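Putative signal recognition particle protein (Chaetomium thermophilum, PDB 5CK4) binds GTP and GDP as the Arf-like beta subunit of the signal recognition particle receptor, probably acting as a GTPase switch at secretory membranes. Local coordinates at residues 19-24 and 135-140; 33-38 and 307-312. All blocks are in the same frame, centred on the assembly; numbering follows the deposited sequence.

Contact 1. Residues 19-24 and 135-140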
ATOM      1  N   LEU A  19      -2.785 -15.053  12.934  1.00 58.29           N
ATOM      2  CA  LEU A  19      -1.798 -14.853  11.877  1.00 53.99           C
ATOM      3  C   LEU A  19      -1.524 -13.363  11.698  1.00 49.51           C
ATOM      4  O   LEU A  19      -2.367 -12.531  12.038  1.00 51.19           O
ATOM      5  CB  LEU A  19      -2.309 -15.442  10.557  1.00 49.67           C
ATOM      6  CG  LEU A  19      -2.319 -16.964  10.388  1.00 49.09           C
ATOM      7  CD1 LEU A  19      -2.992 -17.331   9.077  1.00 39.63           C
ATOM      8  CD2 LEU A  19      -0.906 -17.523  10.432  1.00 47.18           C
ATOM      9  N   PRO A  20      -0.345 -13.015  11.162  1.00 40.39           N
ATOM     10  CA  PRO A  20      -0.050 -11.593  10.950  1.00 33.90           C
ATOM     11  C   PRO A  20      -0.924 -10.992   9.844  1.00 36.29           C
ATOM     12  O   PRO A  20      -1.485 -11.742   9.042  1.00 28.56           O
ATOM     13  CB  PRO A  20       1.425 -11.601  10.545  1.00 33.57           C
ATOM     14  CG  PRO A  20       1.662 -12.968  10.001  1.00 38.10           C
ATOM     15  CD  PRO A  20       0.785 -13.881  10.784  1.00 37.95           C
ATOM     16  N   SER A  21      -1.031  -9.662   9.820  1.00 27.26           N
ATOM     17  CA  SER A  21      -1.915  -8.942   8.902  1.00 25.36           C
ATOM     18  C   SER A  21      -1.205  -8.167   7.791  1.00 28.32           C
ATOM     19  O   SER A  21      -0.107  -7.632   7.971  1.00 24.16           O
ATOM     20  CB  SER A  21      -2.788  -7.952   9.685  1.00 30.01           C
ATOM     21  OG  SER A  21      -3.951  -8.572  10.202  1.00 32.52           O
ATOM     22  N   VAL A  22      -1.862  -8.098   6.643  1.00 21.44           N
ATOM     23  CA  VAL A  22      -1.444  -7.227   5.551  1.00 19.32           C
ATOM     24  C   VAL A  22      -2.609  -6.295   5.213  1.00 21.79           C
ATOM     25  O   VAL A  22      -3.685  -6.754   4.815  1.00 24.31           O
ATOM     26  CB  VAL A  22      -1.016  -8.060   4.322  1.00 19.84           C
ATOM     27  CG1 VAL A  22      -0.688  -7.169   3.129  1.00 16.75           C
ATOM     28  CG2 VAL A  22       0.184  -8.977   4.691  1.00 20.13           C
ATOM     29  N   LEU A  23      -2.415  -4.989   5.395  1.00 23.44           N
ATOM     30  CA  LEU A  23      -3.457  -4.023   5.040  1.00 17.62           C
ATOM     31  C   LEU A  23      -3.557  -3.834   3.536  1.00 18.69           C
ATOM     32  O   LEU A  23      -2.572  -3.529   2.859  1.00 15.15           O
ATOM     33  CB  LEU A  23      -3.223  -2.652   5.699  1.00 20.50           C
ATOM     34  CG  LEU A  23      -3.664  -2.471   7.154  1.00 33.97           C
ATOM     35  CD1 LEU A  23      -3.267  -1.092   7.651  1.00 35.53           C
ATOM     36  CD2 LEU A  23      -5.169  -2.685   7.308  1.00 33.10           C
ATOM     37  N   LEU A  24      -4.764  -3.992   3.020  1.00 17.69           N
ATOM     38  CA  LEU A  24      -5.028  -3.753   1.614  1.00 16.27           C
ATOM     39  C   LEU A  24      -5.676  -2.364   1.494  1.00 15.60           C
ATOM     40  O   LEU A  24      -6.799  -2.152   1.953  1.00 18.00           O
ATOM     41  CB  LEU A  24      -5.939  -4.863   1.079  1.00 18.51           C
ATOM     42  CG  LEU A  24      -6.360  -4.761  -0.394  1.00 18.43           C
ATOM     43  CD1 LEU A  24      -5.137  -4.702  -1.289  1.00 18.39           C
ATOM     44  CD2 LEU A  24      -7.272  -5.930  -0.774  1.00 19.28           C
ATOM     45  N   PRO A 135       1.821  -1.498  15.414  1.00 35.77           N
ATOM     46  CA  PRO A 135       0.382  -1.618  15.166  1.00 46.13           C
ATOM     47  C   PRO A 135      -0.119  -3.058  15.223  1.00 48.17           C
ATOM     48  O   PRO A 135       0.501  -3.972  14.667  1.00 37.61           O
ATOM     49  CB  PRO A 135       0.216  -1.037  13.755  1.00 39.45           C
ATOM     50  CG  PRO A 135       1.529  -1.278  13.095  1.00 39.09           C
ATOM     51  CD  PRO A 135       2.586  -1.253  14.177  1.00 36.96           C
ATOM     52  N   SER A 136      -1.234  -3.245  15.920  1.00 47.26           N
ATOM     53  CA  SER A 136      -1.941  -4.510  15.917  1.00 44.05           C
ATOM     54  C   SER A 136      -3.377  -4.240  15.518  1.00 49.84           C
ATOM     55  O   SER A 136      -3.974  -3.253  15.946  1.00 53.53           O
ATOM     56  CB  SER A 136      -1.886  -5.176  17.290  1.00 52.93           C
ATOM     57  OG  SER A 136      -0.559  -5.544  17.606  1.00 59.55           O
ATOM     58  N   LEU A 137      -3.927  -5.106  14.678  1.00 50.21           N
ATOM     59  CA  LEU A 137      -5.291  -4.933  14.215  1.00 48.43           C
ATOM     60  C   LEU A 137      -6.237  -5.788  15.047  1.00 47.24           C
ATOM     61  O   LEU A 137      -5.914  -6.922  15.390  1.00 45.30           O
ATOM     62  CB  LEU A 137      -5.408  -5.307  12.739  1.00 48.01           C
ATOM     63  CG  LEU A 137      -4.513  -4.554  11.753  1.00 34.21           C
ATOM     64  CD1 LEU A 137      -4.957  -4.838  10.324  1.00 35.22           C
ATOM     65  CD2 LEU A 137      -4.539  -3.063  12.034  1.00 32.97           C
ATOM     66  N   THR A 138      -7.397  -5.231  15.377  1.00 48.80           N
ATOM     67  CA  THR A 138      -8.443  -5.989  16.049  1.00 55.07           C
ATOM     68  C   THR A 138      -9.280  -6.722  15.006  1.00 54.07           C
ATOM     69  O   THR A 138      -9.881  -6.100  14.125  1.00 53.21           O
ATOM     70  CB  THR A 138      -9.342  -5.082  16.905  1.00 57.94           C
ATOM     71  OG1 THR A 138      -8.550  -4.437  17.908  1.00 57.88           O
ATOM     72  CG2 THR A 138     -10.426  -5.901  17.582  1.00 51.39           C
ATOM     73  N   ILE A 139      -9.305  -8.046  15.109  1.00 56.30           N
ATOM     74  CA  ILE A 139      -9.933  -8.890  14.100  1.00 59.16           C
ATOM     75  C   ILE A 139     -11.135  -9.648  14.654  1.00 60.44           C
ATOM     76  O   ILE A 139     -11.019 -10.377  15.630  1.00 56.17           O
ATOM     77  CB  ILE A 139      -8.927  -9.923  13.540  1.00 62.41           C
ATOM     78  CG1 ILE A 139      -7.683  -9.228  12.974  1.00 55.54           C
ATOM     79  CG2 ILE A 139      -9.585 -10.793  12.486  1.00 63.55           C
ATOM     80  CD1 ILE A 139      -7.972  -8.276  11.839  1.00 42.22           C
ATOM     81  N   ILE A 140     -12.288  -9.477  14.018  1.00 58.80           N
ATOM     82  CA  ILE A 140     -13.478 -10.238  14.375  1.00 59.05           C
ATOM     83  C   ILE A 140     -13.665 -11.384  13.385  1.00 60.74           C
ATOM     84  O   ILE A 140     -13.924 -11.151  12.206  1.00 57.94           O
ATOM     85  CB  ILE A 140     -14.735  -9.352  14.367  1.00 59.13           C
ATOM     86  CG1 ILE A 140     -14.506  -8.099  15.214  1.00 65.62           C
ATOM     87  CG2 ILE A 140     -15.945 -10.131  14.860  1.00 59.81           C
ATOM     88  CD1 ILE A 140     -15.693  -7.158  15.246  1.00 73.06           C
TER
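Leu137 reaches from strand 136-140 to strand 21-24 and sets one methyl, CD1, between Ser21 and Leu23, two residues whose side chains it meets on the same strand. The first of these meetings is methyl to methyl, with Leu137 CD1 3.7 Å from Leu23 CD2. The second is with the base of the serine, where Leu137 CD1 lies 3.8 Å from Ser21 CB. Leu137 and Ser21 both project from their backbones toward the opposing strand, whereas Leu23 leaves its strand at a slant and leads across with its CD2 branch. Its first torsion (chi1 -81°) puts CG beside the backbone N, and the extended second torsion leaves CD2 as the branch turned to Leu137; the two leucines meet at an angle instead of running alongside one another. Ile139 adds a looser touch, its CD1 4.4 Å from Ser21 OG. The hydroxyl of this buried serine faces methyl groups across the contact and hydrogen-bonds with Ser160 OG.

The strand axes approach to 8.7 Å and run almost at right angles, 86° between their directions. At that distance and angle the two strands are not backbone partners, and side-chain packing joins them, a small example of how a sheet that bends or branches brings side chains of non-neighbouring strands together. Strand 21-25 lies between strands 112-115 and 159-170, parallel to both, and leads into the phosphate-binding loop. Strand 136-140 instead pairs antiparallel with 159-170 and parallel with 96-98. Strand 159-170 is thus shared by both, while Ile114 of strand 112-115 touches Ser21, Leu23 and Leu137 together, and Leu162 of strand 159-170 packs against Leu23.

Contact 2. Residues 33-38 and 307-312. With GDP (guanosine-5'-diphosphate), chain C.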
ATOM      1  N   THR A  33     -11.969  -5.471  -3.328  1.00 25.58           N
ATOM      2  CA  THR A  33     -12.940  -6.527  -3.043  1.00 29.77           C
ATOM      3  C   THR A  33     -12.630  -7.760  -3.882  1.00 32.39           C
ATOM      4  O   THR A  33     -12.614  -8.889  -3.375  1.00 30.68           O
ATOM      5  CB  THR A  33     -14.394  -6.072  -3.309  1.00 36.10           C
ATOM      6  OG1 THR A  33     -14.687  -4.900  -2.534  1.00 35.94           O
ATOM      7  CG2 THR A  33     -15.386  -7.188  -2.946  1.00 37.29           C
ATOM      8  N   ALA A  34     -12.361  -7.531  -5.164  1.00 25.19           N
ATOM      9  CA  ALA A  34     -12.030  -8.620  -6.084  1.00 27.62           C
ATOM     10  C   ALA A  34     -10.775  -9.377  -5.643  1.00 25.16           C
ATOM     11  O   ALA A  34     -10.732 -10.608  -5.684  1.00 22.98           O
ATOM     12  CB  ALA A  34     -11.861  -8.077  -7.507  1.00 21.19           C
ATOM     13  N   LEU A  35      -9.751  -8.631  -5.237  1.00 23.50           N
ATOM     14  CA  LEU A  35      -8.499  -9.231  -4.789  1.00 24.76           C
ATOM     15  C   LEU A  35      -8.698 -10.081  -3.537  1.00 27.01           C
ATOM     16  O   LEU A  35      -8.176 -11.189  -3.452  1.00 21.96           O
ATOM     17  CB  LEU A  35      -7.445  -8.156  -4.524  1.00 23.05           C
ATOM     18  CG  LEU A  35      -6.016  -8.611  -4.210  1.00 20.33           C
ATOM     19  CD1 LEU A  35      -5.445  -9.476  -5.327  1.00 20.98           C
ATOM     20  CD2 LEU A  35      -5.143  -7.389  -3.974  1.00 18.21           C
ATOM     21  N   LEU A  36      -9.446  -9.553  -2.568  1.00 22.95           N
ATOM     22  CA  LEU A  36      -9.763 -10.302  -1.361  1.00 25.96           C
ATOM     23  C   LEU A  36     -10.496 -11.601  -1.713  1.00 30.05           C
ATOM     24  O   LEU A  36     -10.230 -12.656  -1.133  1.00 30.03           O
ATOM     25  CB  LEU A  36     -10.605  -9.453  -0.400  1.00 24.78           C
ATOM     26  CG  LEU A  36     -11.015 -10.106   0.924  1.00 34.66           C
ATOM     27  CD1 LEU A  36      -9.800 -10.641   1.670  1.00 34.87           C
ATOM     28  CD2 LEU A  36     -11.804  -9.128   1.800  1.00 35.65           C
ATOM     29  N   THR A  37     -11.415 -11.521  -2.671  1.00 27.56           N
ATOM     30  CA  THR A  37     -12.172 -12.693  -3.093  1.00 29.70           C
ATOM     31  C   THR A  37     -11.240 -13.742  -3.681  1.00 29.20           C
ATOM     32  O   THR A  37     -11.364 -14.924  -3.379  1.00 31.55           O
ATOM     33  CB  THR A  37     -13.258 -12.331  -4.122  1.00 32.42           C
ATOM     34  OG1 THR A  37     -14.196 -11.429  -3.524  1.00 33.02           O
ATOM     35  CG2 THR A  37     -13.993 -13.577  -4.595  1.00 39.34           C
ATOM     36  N   LEU A  38     -10.288 -13.296  -4.499  1.00 29.92           N
ATOM     37  CA  LEU A  38      -9.315 -14.205  -5.099  1.00 31.03           C
ATOM     38  C   LEU A  38      -8.442 -14.830  -4.016  1.00 34.94           C
ATOM     39  O   LEU A  38      -8.173 -16.037  -4.038  1.00 34.48           O
ATOM     40  CB  LEU A  38      -8.433 -13.464  -6.105  1.00 29.70           C
ATOM     41  CG  LEU A  38      -7.354 -14.313  -6.789  1.00 30.70           C
ATOM     42  CD1 LEU A  38      -7.974 -15.490  -7.519  1.00 36.04           C
ATOM     43  CD2 LEU A  38      -6.508 -13.481  -7.756  1.00 28.55           C
ATOM     44  N   ARG A 307       2.664 -13.249  -8.207  1.00 25.51           N
ATOM     45  CA  ARG A 307       3.883 -12.506  -7.896  1.00 28.51           C
ATOM     46  C   ARG A 307       3.669 -11.566  -6.709  1.00 23.59           C
ATOM     47  O   ARG A 307       4.582 -11.363  -5.904  1.00 24.06           O
ATOM     48  CB  ARG A 307       4.391 -11.712  -9.101  1.00 36.10           C
ATOM     49  CG  ARG A 307       4.933 -12.568 -10.235  1.00 50.19           C
ATOM     50  CD  ARG A 307       6.036 -11.833 -10.985  1.00 59.20           C
ATOM     51  NE  ARG A 307       7.162 -11.515 -10.106  1.00 63.48           N
ATOM     52  CZ  ARG A 307       7.721 -10.310 -10.001  1.00 62.29           C
ATOM     53  NH1 ARG A 307       7.268  -9.293 -10.728  1.00 56.95           N
ATOM     54  NH2 ARG A 307       8.737 -10.125  -9.169  1.00 60.91           N
ATOM     55  N   TRP A 308       2.471 -10.992  -6.606  1.00 22.03           N
ATOM     56  CA  TRP A 308       2.133 -10.153  -5.458  1.00 21.11           C
ATOM     57  C   TRP A 308       2.186 -10.983  -4.178  1.00 23.15           C
ATOM     58  O   TRP A 308       2.787 -10.564  -3.194  1.00 22.83           O
ATOM     59  CB  TRP A 308       0.733  -9.550  -5.595  1.00 19.81           C
ATOM     60  CG  TRP A 308       0.552  -8.484  -6.630  1.00 19.60           C
ATOM     61  CD1 TRP A 308       1.501  -7.661  -7.154  1.00 18.33           C
ATOM     62  CD2 TRP A 308      -0.689  -8.112  -7.250  1.00 17.58           C
ATOM     63  NE1 TRP A 308       0.934  -6.809  -8.073  1.00 20.27           N
ATOM     64  CE2 TRP A 308      -0.410  -7.069  -8.149  1.00 18.09           C
ATOM     65  CE3 TRP A 308      -2.005  -8.583  -7.145  1.00 22.83           C
ATOM     66  CZ2 TRP A 308      -1.402  -6.460  -8.919  1.00 16.16           C
ATOM     67  CZ3 TRP A 308      -2.989  -7.984  -7.914  1.00 21.34           C
ATOM     68  CH2 TRP A 308      -2.682  -6.934  -8.792  1.00 18.21           C
ATOM     69  N   TRP A 309       1.557 -12.162  -4.189  1.00 25.10           N
ATOM     70  CA  TRP A 309       1.526 -13.018  -3.002  1.00 27.67           C
ATOM     71  C   TRP A 309       2.923 -13.475  -2.590  1.00 28.66           C
ATOM     72  O   TRP A 309       3.207 -13.633  -1.403  1.00 28.54           O
ATOM     73  CB  TRP A 309       0.651 -14.268  -3.209  1.00 34.62           C
ATOM     74  CG  TRP A 309      -0.779 -14.029  -3.661  1.00 36.66           C
ATOM     75  CD1 TRP A 309      -1.455 -14.744  -4.604  1.00 41.33           C
ATOM     76  CD2 TRP A 309      -1.700 -13.027  -3.184  1.00 27.94           C
ATOM     77  NE1 TRP A 309      -2.731 -14.256  -4.751  1.00 38.88           N
ATOM     78  CE2 TRP A 309      -2.906 -13.200  -3.896  1.00 30.75           C
ATOM     79  CE3 TRP A 309      -1.620 -12.004  -2.235  1.00 26.09           C
ATOM     80  CZ2 TRP A 309      -4.020 -12.387  -3.689  1.00 27.79           C
ATOM     81  CZ3 TRP A 309      -2.727 -11.197  -2.035  1.00 28.14           C
ATOM     82  CH2 TRP A 309      -3.911 -11.398  -2.752  1.00 27.59           C
ATOM     83  N   ARG A 310       3.782 -13.705  -3.575  1.00 27.67           N
ATOM     84  CA  ARG A 310       5.145 -14.159  -3.314  1.00 29.52           C
ATOM     85  C   ARG A 310       5.965 -13.065  -2.633  1.00 28.79           C
ATOM     86  O   ARG A 310       6.694 -13.323  -1.676  1.00 29.74           O
ATOM     87  CB  ARG A 310       5.816 -14.568  -4.623  1.00 30.34           C
ATOM     88  CG  ARG A 310       7.208 -15.147  -4.481  1.00 51.29           C
ATOM     89  CD  ARG A 310       7.651 -15.798  -5.790  1.00 64.61           C
ATOM     90  NE  ARG A 310       6.738 -16.864  -6.215  1.00 75.55           N
ATOM     91  CZ  ARG A 310       5.832 -16.747  -7.185  1.00 72.69           C
ATOM     92  NH1 ARG A 310       5.707 -15.606  -7.848  1.00 70.29           N
ATOM     93  NH2 ARG A 310       5.047 -17.774  -7.495  1.00 70.12           N
ATOM     94  N   TRP A 311       5.829 -11.841  -3.137  1.00 26.24           N
ATOM     95  CA  TRP A 311       6.567 -10.696  -2.607  1.00 33.61           C
ATOM     96  C   TRP A 311       6.244 -10.480  -1.126  1.00 31.03           C
ATOM     97  O   TRP A 311       7.146 -10.310  -0.298  1.00 26.65           O
ATOM     98  CB  TRP A 311       6.234  -9.446  -3.428  1.00 23.66           C
ATOM     99  CG  TRP A 311       7.109  -8.253  -3.169  1.00 27.36           C
ATOM    100  CD1 TRP A 311       8.250  -7.910  -3.838  1.00 28.31           C
ATOM    101  CD2 TRP A 311       6.903  -7.236  -2.178  1.00 23.00           C
ATOM    102  NE1 TRP A 311       8.767  -6.744  -3.323  1.00 30.94           N
ATOM    103  CE2 TRP A 311       7.959  -6.312  -2.302  1.00 27.41           C
ATOM    104  CE3 TRP A 311       5.936  -7.026  -1.192  1.00 29.79           C
ATOM    105  CZ2 TRP A 311       8.067  -5.193  -1.485  1.00 30.39           C
ATOM    106  CZ3 TRP A 311       6.047  -5.908  -0.379  1.00 26.46           C
ATOM    107  CH2 TRP A 311       7.103  -5.010  -0.531  1.00 23.28           C
ATOM    108  N   ILE A 312       4.953 -10.510  -0.800  1.00 25.27           N
ATOM    109  CA  ILE A 312       4.494 -10.353   0.581  1.00 29.63           C
ATOM    110  C   ILE A 312       4.925 -11.520   1.457  1.00 32.34           C
ATOM    111  O   ILE A 312       5.434 -11.331   2.569  1.00 33.93           O
ATOM    112  CB  ILE A 312       2.957 -10.213   0.646  1.00 30.45           C
ATOM    113  CG1 ILE A 312       2.505  -8.931  -0.060  1.00 26.00           C
ATOM    114  CG2 ILE A 312       2.476 -10.232   2.090  1.00 37.90           C
ATOM    115  CD1 ILE A 312       2.859  -7.651   0.667  1.00 24.26           C
TER
HETATM  116  PB  GDP C 401     -12.789  -1.897  -4.832  1.00 21.99           P
HETATM  117  O1B GDP C 401     -13.140  -2.846  -3.724  1.00 21.10           O
HETATM  118  O2B GDP C 401     -11.347  -1.441  -4.671  1.00 19.90           O
HETATM  119  O3B GDP C 401     -13.657  -0.660  -4.853  1.00 20.53           O
HETATM  120  O3A GDP C 401     -12.880  -2.597  -6.273  1.00 24.25           O
HETATM  121  PA  GDP C 401     -13.807  -3.845  -6.709  1.00 23.57           P
HETATM  122  O1A GDP C 401     -13.292  -5.121  -6.120  1.00 21.41           O
HETATM  123  O2A GDP C 401     -15.267  -3.606  -6.420  1.00 29.87           O
HETATM  124  O5' GDP C 401     -13.466  -3.770  -8.265  1.00 18.52           O
HETATM  125  C5' GDP C 401     -13.866  -2.640  -9.023  1.00 18.45           C
HETATM  126  C4' GDP C 401     -14.139  -3.114 -10.442  1.00 27.92           C
HETATM  127  O4' GDP C 401     -12.902  -3.455 -11.072  1.00 27.47           O
HETATM  128  C3' GDP C 401     -15.004  -4.367 -10.474  1.00 25.98           C
HETATM  129  O3' GDP C 401     -15.837  -4.270 -11.630  1.00 29.71           O
HETATM  130  C2' GDP C 401     -14.012  -5.494 -10.693  1.00 28.96           C
HETATM  131  O2' GDP C 401     -14.571  -6.601 -11.396  1.00 25.25           O
HETATM  132  C1' GDP C 401     -12.970  -4.806 -11.546  1.00 21.94           C
HETATM  133  N9  GDP C 401     -11.640  -5.443 -11.440  1.00 16.72           N
HETATM  134  C8  GDP C 401     -10.983  -5.806 -10.318  1.00 22.77           C
HETATM  135  N7  GDP C 401      -9.768  -6.336 -10.634  1.00 21.26           N
HETATM  136  C5  GDP C 401      -9.646  -6.282 -11.969  1.00 14.56           C
HETATM  137  C6  GDP C 401      -8.630  -6.680 -12.954  1.00 17.80           C
HETATM  138  O6  GDP C 401      -7.550  -7.183 -12.566  1.00 17.29           O
HETATM  139  N1  GDP C 401      -8.895  -6.442 -14.252  1.00 17.09           N
HETATM  140  C2  GDP C 401     -10.055  -5.895 -14.677  1.00 18.18           C
HETATM  141  N2  GDP C 401     -10.258  -5.702 -16.003  1.00 19.70           N
HETATM  142  N3  GDP C 401     -11.037  -5.514 -13.825  1.00 17.39           N
HETATM  143  C4  GDP C 401     -10.882  -5.692 -12.491  1.00 19.72           C
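In segments 33-38 and 307-312, parts of helices 32-40 and 306-313, the nearest CA atoms, those of Leu35 and Trp308, are 10.7 Å apart, and long side chains span the gap. Leu35 provides the bridge from the first helix. Its first torsion (chi1 -173°) carries CG away from the backbone N, and CD1 ends between two consecutive tryptophans. Trp309 comes to meet it from the opposite direction, its six-membered ring leading, and Leu35 CD1 lies 3.6 Å from Trp309 CH2, approaching that ring obliquely. Against Trp308 the same methyl sits at the ring edge, near its plane, 3.9 Å from CZ3. The indole N-H of Trp308 is used elsewhere, on Met294 O, while Trp309 also meets Phe39 edge-to-face and Arg109 through a cation-pi contact.

Two residues before Leu35, the same helix grips the nucleotide. Thr33 holds the beta-phosphate oxygen O1B of GDP twice, through N at 2.9 Å and through OG1 at 2.8 Å. Ala34 N takes the alpha-phosphate oxygen O1A at 2.8 Å, with an N-H...O angle of 152°. One turn further along the helix, Thr37 gives both N and OG1 to Thr33 O, from opposite faces of the carbonyl plane.

The chemistry is thus divided within a single helix. Its N-terminal turn, where the P-loop runs into the helix, meets phosphate with backbone amides and the hydroxyl of Thr33, a residue that also binds magnesium in this protein, and the helix dipole probably favours the negative charge there. The adjoining apolar face, buried against the tryptophans, ties this phosphate-binding helix to the C-terminal one.

Overall arrangement
Contacts 1 and 2 have centres 15 Å apart and alternate along the chain, in the order 19-24, 33-38, 135-140, 307-312. Strand 21-25 runs through the P-loop into helix 32-40, so the first segments of both contacts belong to one strand-loop-helix unit of the GTPase fold. The contacts also touch directly: Val22 CG2 packs 3.7 Å from Ile312 CG2, and Leu24 CD1 lies 3.8 Å from Leu35 CD2. Alternate residues of the strand thus turn different ways, the odd ones serving contact 1 and the even ones meeting the helices of contact 2. The nucleotide-binding unit is in this way built into a core gathered from distant parts of the sequence.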